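PDB 4Z4A: carbohydrate-binding module family 14 protein from Pseudocercospora fuligena, which probably binds chitin of the fungal cell wall as an Avr4-type effector and is a likely target of recognition by the plant receptor Cf-4. Local coordinates for residues C28-C38 against C58-I69; P74-D83 against C88-C96. All coordinates share one frame; numbering follows the deposited sequence.

Interaction 1: C28-C38 against C58-I69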
loop_
_atom_site.group_PDB
_atom_site.type_symbol
_atom_site.label_atom_id
_atom_site.label_comp_id
_atom_site.label_asym_id
_atom_site.label_seq_id
_atom_site.Cartn_x
_atom_site.Cartn_y
_atom_site.Cartn_z
ATOM N N CYS B 28 -1.610 -15.972 5.254
ATOM C CA CYS B 28 -1.777 -15.428 3.902
ATOM C C CYS B 28 -2.233 -16.482 2.927
ATOM O O CYS B 28 -1.697 -17.563 2.924
ATOM C CB CYS B 28 -0.470 -14.817 3.410
ATOM S SG CYS B 28 -0.146 -13.340 4.376
ATOM N N PRO B 29 -3.216 -16.154 2.057
ATOM C CA PRO B 29 -3.575 -17.142 1.066
ATOM C C PRO B 29 -2.508 -17.216 -0.041
ATOM O O PRO B 29 -2.248 -16.244 -0.746
ATOM C CB PRO B 29 -4.933 -16.662 0.558
ATOM C CG PRO B 29 -4.903 -15.171 0.763
ATOM C CD PRO B 29 -4.152 -15.007 2.071
ATOM N N ALA B 30 -1.910 -18.400 -0.199
ATOM C CA ALA B 30 -0.809 -18.566 -1.126
ATOM C C ALA B 30 -1.215 -18.330 -2.567
ATOM O O ALA B 30 -0.387 -17.967 -3.391
ATOM C CB ALA B 30 -0.224 -19.977 -1.005
ATOM N N ALA B 31 -2.473 -18.606 -2.899
ATOM C CA ALA B 31 -2.914 -18.467 -4.261
ATOM C C ALA B 31 -2.689 -17.038 -4.745
ATOM O O ALA B 31 -2.318 -16.817 -5.891
ATOM C CB ALA B 31 -4.359 -18.824 -4.389
ATOM N N ASP B 32 -2.945 -16.059 -3.881
ATOM C CA ASP B 32 -2.800 -14.670 -4.303
ATOM C C ASP B 32 -1.318 -14.285 -4.550
ATOM O O ASP B 32 -0.990 -13.542 -5.479
ATOM C CB ASP B 32 -3.388 -13.717 -3.274
ATOM C CG ASP B 32 -4.912 -13.645 -3.307
ATOM O OD1 ASP B 32 -5.510 -13.897 -4.377
ATOM O OD2 ASP B 32 -5.487 -13.233 -2.268
ATOM N N ILE B 33 -0.444 -14.784 -3.697
ATOM C CA ILE B 33 0.989 -14.535 -3.842
ATOM C C ILE B 33 1.484 -15.174 -5.111
ATOM O O ILE B 33 2.213 -14.565 -5.867
ATOM C CB ILE B 33 1.740 -15.058 -2.618
ATOM C CG1 ILE B 33 1.355 -14.179 -1.411
ATOM C CG2 ILE B 33 3.260 -14.964 -2.831
ATOM C CD1 ILE B 33 1.085 -14.975 -0.182
ATOM N N LYS B 34 1.094 -16.421 -5.359
ATOM C CA LYS B 34 1.582 -17.110 -6.558
ATOM C C LYS B 34 1.063 -16.511 -7.844
ATOM O O LYS B 34 1.779 -16.441 -8.819
ATOM C CB LYS B 34 1.205 -18.603 -6.536
ATOM C CG LYS B 34 1.831 -19.455 -5.453
ATOM C CD LYS B 34 1.132 -20.825 -5.509
ATOM C CE LYS B 34 2.007 -21.983 -5.105
ATOM N NZ LYS B 34 1.969 -22.177 -3.632
ATOM N N THR B 35 -0.194 -16.084 -7.855
ATOM C CA THR B 35 -0.837 -15.643 -9.053
ATOM C C THR B 35 -0.463 -14.209 -9.430
ATOM O O THR B 35 -0.354 -13.898 -10.601
ATOM C CB THR B 35 -2.360 -15.754 -8.885
ATOM O OG1 THR B 35 -2.710 -17.144 -8.849
ATOM C CG2 THR B 35 -3.065 -15.152 -10.029
ATOM N N THR B 36 -0.270 -13.356 -8.430
ATOM C CA THR B 36 -0.050 -11.893 -8.642
ATOM C C THR B 36 1.350 -11.424 -8.294
ATOM O O THR B 36 1.760 -10.355 -8.774
ATOM C CB THR B 36 -1.023 -10.999 -7.793
ATOM O OG1 THR B 36 -0.774 -11.134 -6.390
ATOM C CG2 THR B 36 -2.489 -11.328 -8.122
ATOM N N LYS B 37 2.034 -12.172 -7.411
ATOM C CA LYS B 37 3.316 -11.795 -6.820
ATOM C C LYS B 37 3.147 -10.498 -6.008
ATOM O O LYS B 37 4.129 -9.808 -5.697
ATOM C CB LYS B 37 4.408 -11.624 -7.875
ATOM C CG LYS B 37 4.794 -12.919 -8.555
ATOM C CD LYS B 37 6.032 -12.651 -9.393
ATOM C CE LYS B 37 6.666 -13.937 -9.887
ATOM N NZ LYS B 37 5.987 -14.279 -11.146
ATOM N N CYS B 38 1.894 -10.200 -5.699
ATOM C CA CYS B 38 1.517 -8.962 -5.013
ATOM C C CYS B 38 2.076 -7.696 -5.662
ATOM O O CYS B 38 2.289 -6.697 -4.973
ATOM C CB CYS B 38 1.927 -9.065 -3.535
ATOM S SG CYS B 38 1.264 -10.478 -2.608
ATOM N N CYS B 58 -0.601 -8.823 2.935
ATOM C CA CYS B 58 0.293 -9.965 2.798
ATOM C C CYS B 58 1.476 -9.598 1.925
ATOM O O CYS B 58 1.326 -9.051 0.848
ATOM C CB CYS B 58 -0.437 -11.177 2.235
ATOM S SG CYS B 58 -1.457 -11.920 3.510
ATOM N N SER B 59 2.680 -9.825 2.441
ATOM C CA SER B 59 3.889 -9.588 1.678
ATOM C C SER B 59 4.466 -10.924 1.247
ATOM O O SER B 59 4.543 -11.844 2.042
ATOM C CB SER B 59 4.932 -8.834 2.510
ATOM O OG SER B 59 4.572 -7.472 2.712
ATOM N N PRO B 60 4.901 -11.043 -0.007
ATOM C CA PRO B 60 5.566 -12.327 -0.314
ATOM C C PRO B 60 6.792 -12.554 0.561
ATOM O O PRO B 60 7.463 -11.588 0.878
ATOM C CB PRO B 60 6.040 -12.138 -1.752
ATOM C CG PRO B 60 5.084 -11.101 -2.311
ATOM C CD PRO B 60 4.880 -10.148 -1.172
ATOM N N ALA B 61 7.038 -13.814 0.940
ATOM C CA ALA B 61 8.098 -14.094 1.941
ATOM C C ALA B 61 9.454 -13.796 1.349
ATOM O O ALA B 61 10.380 -13.321 2.030
ATOM C CB ALA B 61 8.024 -15.525 2.401
ATOM N N ASP B 62 9.556 -14.089 0.069
ATOM C CA ASP B 62 10.764 -13.869 -0.668
ATOM C C ASP B 62 10.426 -13.883 -2.148
ATOM O O ASP B 62 9.253 -14.019 -2.533
ATOM C CB ASP B 62 11.777 -14.991 -0.301
ATOM C CG ASP B 62 11.208 -16.382 -0.508
ATOM O OD1 ASP B 62 10.539 -16.604 -1.545
ATOM O OD2 ASP B 62 11.451 -17.273 0.351
ATOM N N ASP B 63 11.458 -13.785 -2.987
ATOM C CA ASP B 63 11.275 -13.740 -4.427
ATOM C C ASP B 63 11.029 -15.095 -5.119
ATOM O O ASP B 63 11.075 -15.171 -6.345
ATOM C CB ASP B 63 12.423 -12.949 -5.073
ATOM C CG ASP B 63 13.761 -13.696 -5.062
ATOM O OD1 ASP B 63 13.901 -14.750 -4.385
ATOM O OD2 ASP B 63 14.694 -13.176 -5.722
ATOM N N SER B 64 10.721 -16.146 -4.351
ATOM C CA SER B 64 10.108 -17.352 -4.908
ATOM C C SER B 64 8.593 -17.138 -5.076
ATOM O O SER B 64 7.940 -17.818 -5.868
ATOM C CB SER B 64 10.331 -18.539 -3.997
ATOM O OG SER B 64 11.715 -18.726 -3.795
ATOM N N TYR B 65 8.049 -16.180 -4.329
ATOM C CA TYR B 65 6.618 -15.852 -4.387
ATOM C C TYR B 65 5.736 -17.081 -4.193
ATOM O O TYR B 65 4.865 -17.365 -5.030
ATOM C CB TYR B 65 6.248 -15.120 -5.691
ATOM C CG TYR B 65 7.022 -13.840 -5.891
ATOM C CD1 TYR B 65 6.607 -12.643 -5.301
ATOM C CD2 TYR B 65 8.153 -13.814 -6.689
ATOM C CE1 TYR B 65 7.304 -11.470 -5.497
ATOM C CE2 TYR B 65 8.869 -12.641 -6.898
ATOM C CZ TYR B 65 8.446 -11.483 -6.286
ATOM O OH TYR B 65 9.163 -10.345 -6.502
ATOM N N LEU B 66 5.986 -17.803 -3.110
ATOM C CA LEU B 66 5.230 -19.024 -2.819
ATOM C C LEU B 66 4.352 -18.900 -1.576
ATOM O O LEU B 66 3.308 -19.542 -1.495
ATOM C CB LEU B 66 6.172 -20.219 -2.647
ATOM C CG LEU B 66 6.993 -20.612 -3.877
ATOM C CD1 LEU B 66 8.052 -21.641 -3.443
ATOM C CD2 LEU B 66 6.094 -21.146 -4.985
ATOM N N THR B 67 4.772 -18.083 -0.611
ATOM C CA THR B 67 4.022 -17.937 0.614
ATOM C C THR B 67 4.123 -16.482 1.004
ATOM O O THR B 67 4.926 -15.708 0.431
ATOM C CB THR B 67 4.553 -18.815 1.748
ATOM O OG1 THR B 67 5.892 -18.409 2.027
ATOM C CG2 THR B 67 4.493 -20.312 1.374
ATOM N N GLY B 68 3.285 -16.117 1.963
ATOM C CA GLY B 68 3.120 -14.740 2.352
ATOM C C GLY B 68 3.319 -14.555 3.828
ATOM O O GLY B 68 3.117 -15.498 4.618
ATOM N N ILE B 69 3.721 -13.344 4.178
ATOM C CA ILE B 69 3.845 -12.890 5.550
ATOM C C ILE B 69 2.747 -11.882 5.881
ATOM O O ILE B 69 2.538 -10.913 5.126
ATOM C CB ILE B 69 5.221 -12.242 5.764
ATOM C CG1 ILE B 69 6.336 -13.263 5.505
ATOM C CG2 ILE B 69 5.308 -11.660 7.171
ATOM C CD1 ILE B 69 7.694 -12.618 5.338
HETATM O O HOH W 1 1.156 -16.495 6.219
HETATM O O HOH W 2 1.086 -17.975 2.407
#
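The Lys37 side chain lies over one face of the Tyr65 ring, its direction at about a right angle to that of the tyrosine side chain, and it can be followed atom by atom. Lys37 CB sits 3.5 Å from Tyr65 CD1; Lys37 CG comes next, near Tyr65 CG; Lys37 CD then stands 3.7 Å from the Tyr65 ring centroid, 14° off the normal, a CH-pi contact. Lys37 CE reaches the CD2 edge of that same face, 3.5 Å from Tyr65 CD2, before a bend at the last torsion (chi4 87°) turns NZ away from the ring. The ring's hydroxyl is hydrogen-bonded to Tyr65 of the second subunit.

One turn back, Ile33 drives both branches into the hairpin: Ile33 CG2 meets the Tyr65 backbone, while Ile33 CD1 presses against Gly68 CA at 3.3 Å. No direct hydrogen bond crosses this contact. Two waters instead bridge Cys28 to Gly68, one joining Cys28 N with Gly68 O, the other Cys28 O with Gly68 N. Beside them the Cys28 SG–Cys58 SG disulfide (2.1 Å) ties the chain just ahead of the helix to strand 54-60. The result is a short helix packed against the turn end of an antiparallel hairpin in a cystine-rich CBM14 protein.

Interaction 2: P74-D83 against C88-C96. With EDO (1,2-ethanediol), chain M; EDO (1,2-ethanediol), chain R.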
loop_
_atom_site.group_PDB
_atom_site.type_symbol
_atom_site.label_atom_id
_atom_site.label_comp_id
_atom_site.label_asym_id
_atom_site.label_seq_id
_atom_site.Cartn_x
_atom_site.Cartn_y
_atom_site.Cartn_z
ATOM N N PRO B 74 -2.604 -0.497 10.479
ATOM C CA PRO B 74 -3.642 0.413 10.945
ATOM C C PRO B 74 -4.091 1.403 9.845
ATOM O O PRO B 74 -3.345 1.661 8.894
ATOM C CB PRO B 74 -2.924 1.179 12.062
ATOM C CG PRO B 74 -1.533 1.297 11.547
ATOM C CD PRO B 74 -1.264 -0.050 10.913
ATOM N N CYS B 75 -5.295 1.931 9.985
ATOM C CA CYS B 75 -5.739 3.086 9.244
ATOM C C CYS B 75 -5.463 4.291 10.114
ATOM O O CYS B 75 -5.440 4.170 11.356
ATOM C CB CYS B 75 -7.242 3.046 8.975
ATOM S SG CYS B 75 -7.672 1.827 7.699
ATOM N N PRO B 76 -5.356 5.481 9.495
ATOM C CA PRO B 76 -5.311 6.727 10.246
ATOM C C PRO B 76 -6.538 6.838 11.175
ATOM O O PRO B 76 -7.647 6.356 10.867
ATOM C CB PRO B 76 -5.301 7.807 9.157
ATOM C CG PRO B 76 -4.646 7.105 8.000
ATOM C CD PRO B 76 -5.163 5.706 8.051
ATOM N N SER B 77 -6.372 7.471 12.320
ATOM C CA SER B 77 -7.493 7.738 13.231
ATOM C C SER B 77 -8.699 8.284 12.483
ATOM O O SER B 77 -8.593 9.252 11.743
ATOM C CB SER B 77 -7.062 8.760 14.294
ATOM O OG SER B 77 -8.109 9.040 15.237
ATOM N N GLY B 78 -9.852 7.682 12.676
ATOM C CA GLY B 78 -11.061 8.190 12.078
ATOM C C GLY B 78 -11.402 7.640 10.705
ATOM O O GLY B 78 -12.446 8.004 10.155
ATOM N N LEU B 79 -10.492 6.859 10.121
ATOM C CA LEU B 79 -10.726 6.229 8.820
ATOM C C LEU B 79 -10.973 4.754 9.040
ATOM O O LEU B 79 -10.482 4.164 10.011
ATOM C CB LEU B 79 -9.526 6.462 7.905
ATOM C CG LEU B 79 -9.120 7.905 7.618
ATOM C CD1 LEU B 79 -7.995 7.948 6.579
ATOM C CD2 LEU B 79 -10.317 8.711 7.140
ATOM N N LEU B 80 -11.763 4.178 8.147
ATOM C CA LEU B 80 -12.171 2.802 8.215
ATOM C C LEU B 80 -11.805 2.147 6.882
ATOM O O LEU B 80 -11.763 2.794 5.848
ATOM C CB LEU B 80 -13.681 2.685 8.428
ATOM C CG LEU B 80 -14.230 3.294 9.732
ATOM C CD1 LEU B 80 -15.707 3.000 9.775
ATOM C CD2 LEU B 80 -13.481 2.840 10.987
ATOM N N TRP B 81 -11.633 0.835 6.915
ATOM C CA TRP B 81 -11.364 0.102 5.666
ATOM C C TRP B 81 -12.518 0.121 4.691
ATOM O O TRP B 81 -13.686 -0.074 5.079
ATOM C CB TRP B 81 -11.044 -1.326 5.982
ATOM C CG TRP B 81 -10.508 -2.102 4.793
ATOM C CD1 TRP B 81 -11.077 -3.187 4.218
ATOM C CD2 TRP B 81 -9.285 -1.857 4.075
ATOM N NE1 TRP B 81 -10.298 -3.651 3.183
ATOM C CE2 TRP B 81 -9.169 -2.868 3.101
ATOM C CE3 TRP B 81 -8.237 -0.926 4.218
ATOM C CZ2 TRP B 81 -8.084 -2.930 2.217
ATOM C CZ3 TRP B 81 -7.171 -0.996 3.351
ATOM C CH2 TRP B 81 -7.099 -1.999 2.369
ATOM N N ASN B 82 -12.183 0.361 3.424
ATOM C CA ASN B 82 -13.147 0.349 2.324
ATOM C C ASN B 82 -12.582 -0.689 1.354
ATOM O O ASN B 82 -11.684 -0.383 0.567
ATOM C CB ASN B 82 -13.241 1.694 1.656
ATOM C CG ASN B 82 -14.068 1.719 0.378
ATOM O OD1 ASN B 82 -14.523 0.693 -0.168
ATOM N ND2 ASN B 82 -14.178 2.892 -0.194
ATOM N N ASP B 83 -13.097 -1.907 1.479
ATOM C CA ASP B 83 -12.600 -3.000 0.626
ATOM C C ASP B 83 -12.910 -2.887 -0.850
ATOM O O ASP B 83 -12.219 -3.564 -1.668
ATOM C CB ASP B 83 -13.121 -4.324 1.158
ATOM C CG ASP B 83 -12.208 -5.495 0.796
ATOM O OD1 ASP B 83 -10.997 -5.490 1.093
ATOM O OD2 ASP B 83 -12.755 -6.433 0.182
ATOM N N CYS B 88 -7.882 2.735 3.181
ATOM C CA CYS B 88 -8.466 3.436 4.358
ATOM C C CYS B 88 -9.230 4.661 3.863
ATOM O O CYS B 88 -8.742 5.404 3.035
ATOM C CB CYS B 88 -7.361 3.823 5.336
ATOM S SG CYS B 88 -6.505 2.399 6.018
ATOM N N ASP B 89 -10.451 4.870 4.347
ATOM C CA ASP B 89 -11.332 5.850 3.725
ATOM C C ASP B 89 -12.277 6.416 4.816
ATOM O O ASP B 89 -12.323 5.933 5.948
ATOM C CB ASP B 89 -12.067 5.184 2.549
ATOM C CG ASP B 89 -12.723 6.138 1.533
ATOM O OD1 ASP B 89 -12.640 7.378 1.584
ATOM O OD2 ASP B 89 -13.282 5.617 0.538
ATOM N N TRP B 90 -12.954 7.484 4.415
ATOM C CA TRP B 90 -13.961 8.126 5.289
ATOM C C TRP B 90 -14.937 7.047 5.737
ATOM O O TRP B 90 -15.324 6.171 4.951
ATOM C CB TRP B 90 -14.663 9.231 4.515
ATOM C CG TRP B 90 -13.775 10.387 4.225
ATOM C CD1 TRP B 90 -13.011 10.597 3.147
ATOM C CD2 TRP B 90 -13.575 11.526 5.083
ATOM N NE1 TRP B 90 -12.312 11.787 3.248
ATOM C CE2 TRP B 90 -12.664 12.388 4.425
ATOM C CE3 TRP B 90 -14.105 11.903 6.325
ATOM C CZ2 TRP B 90 -12.235 13.589 4.989
ATOM C CZ3 TRP B 90 -13.699 13.122 6.872
ATOM C CH2 TRP B 90 -12.791 13.945 6.205
ATOM N N PRO B 91 -15.356 7.090 6.989
ATOM C CA PRO B 91 -16.272 6.089 7.554
ATOM C C PRO B 91 -17.536 5.829 6.772
ATOM O O PRO B 91 -18.013 4.694 6.765
ATOM C CB PRO B 91 -16.666 6.692 8.917
ATOM C CG PRO B 91 -15.551 7.537 9.293
ATOM C CD PRO B 91 -14.888 8.034 8.031
ATOM N N GLU B 92 -18.063 6.834 6.094
ATOM C CA GLU B 92 -19.299 6.670 5.356
ATOM C C GLU B 92 -19.145 5.707 4.193
ATOM O O GLU B 92 -20.137 5.221 3.664
ATOM C CB GLU B 92 -19.811 8.014 4.815
ATOM C CG GLU B 92 -18.941 8.651 3.742
ATOM C CD GLU B 92 -19.103 10.165 3.563
ATOM O OE1 GLU B 92 -19.307 10.606 2.409
ATOM O OE2 GLU B 92 -18.976 10.928 4.553
ATOM N N ASN B 93 -17.894 5.527 3.764
ATOM C CA ASN B 93 -17.601 4.612 2.672
ATOM C C ASN B 93 -17.157 3.222 3.083
ATOM O O ASN B 93 -16.709 2.411 2.209
ATOM C CB ASN B 93 -16.486 5.226 1.841
ATOM C CG ASN B 93 -16.882 6.548 1.257
ATOM O OD1 ASN B 93 -18.049 6.752 0.876
ATOM N ND2 ASN B 93 -15.923 7.470 1.166
ATOM N N THR B 94 -17.281 2.874 4.346
ATOM C CA THR B 94 -16.738 1.596 4.805
ATOM C C THR B 94 -17.526 0.392 4.322
ATOM O O THR B 94 -18.744 0.441 4.143
ATOM C CB THR B 94 -16.621 1.542 6.330
ATOM O OG1 THR B 94 -15.770 0.464 6.690
ATOM C CG2 THR B 94 -17.996 1.402 6.998
ATOM N N THR B 95 -16.800 -0.697 4.096
ATOM C CA THR B 95 -17.348 -1.997 3.864
ATOM C C THR B 95 -17.330 -2.887 5.132
ATOM O O THR B 95 -17.728 -4.063 5.083
ATOM C CB THR B 95 -16.526 -2.725 2.792
ATOM O OG1 THR B 95 -15.130 -2.714 3.187
ATOM C CG2 THR B 95 -16.727 -2.074 1.473
ATOM N N CYS B 96 -16.890 -2.339 6.257
ATOM C CA CYS B 96 -16.666 -3.146 7.453
ATOM C C CYS B 96 -17.971 -3.252 8.229
ATOM O O CYS B 96 -18.657 -2.242 8.411
ATOM C CB CYS B 96 -15.609 -2.525 8.329
ATOM S SG CYS B 96 -15.137 -3.517 9.787
HETATM C C1 EDO M . -4.163 1.465 2.826
HETATM O O1 EDO M . -4.966 2.646 2.749
HETATM C C2 EDO M . -4.162 0.648 1.518
HETATM O O2 EDO M . -2.809 0.567 1.018
HETATM C C1 EDO R . -15.452 -7.965 2.205
HETATM O O1 EDO R . -15.332 -7.705 0.802
HETATM C C2 EDO R . -15.367 -6.680 2.995
HETATM O O2 EDO R . -15.699 -6.955 4.359
HETATM O O HOH W 3 -14.264 3.526 4.651
#
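Asn82 and Asp89 lie side by side and point the same way on the small antiparallel hairpin of strands 80-82 and 87-89, part of the CBM14 (peritrophin-A) fold. Their amide and carboxylate planes are 8° apart, and Asn82 ND2 donates in the amide plane to the anti lone pair of Asp89 OD2, at 3.0 Å. CG of each is anti to its own backbone N, which brings the two flat groups alongside each other.

Leu80 pairs with Asp89 through two backbone hydrogen bonds. Leu80 CD1 rests on Pro91, and the Leu80 side chain crosses that of Thr94 obliquely, with Leu80 CB against Thr94 OG1. Next along, Trp81 and Cys88 form the non-hydrogen-bonded pair on the other face of the sheet, where Cys88 SG, in a disulfide with Cys75 SG, stands at the indole edge, 5.4 Å from the centroid of the Trp81 six-membered ring. The indole stacks with Tyr55, and Trp81 NE1 donates in the plane of the indole to Asp83 OD1, an oxygen that Lys86 also holds by a salt bridge.

Beyond the strand, Thr94 OG1 donates to Trp81 O at 2.7 Å and accepts from Cys96 N in an ST turn. Thr95 OG1 receives Asp83 N at 2.8 Å in a nearly straight bond (168°).

From the N terminus, the chain first makes the helix 30-36, then runs through strands 45-48 and 54-60; interaction 1 closes this long loop when residues 58-69 return to the helix. Strand 68-74 carries the chain away to the other end of the molecule, where interaction 2 closes a much shorter loop between 74-83 and 88-96. The two are in series, neither nested nor crossed, with centres about 25 Å apart on opposite sides of the chain's centre. Interaction 1 ties the helix to one end of the three-stranded sheet, and interaction 2 joins the two strands of the C-terminal hairpin to the tail that follows. Both also touch the second subunit.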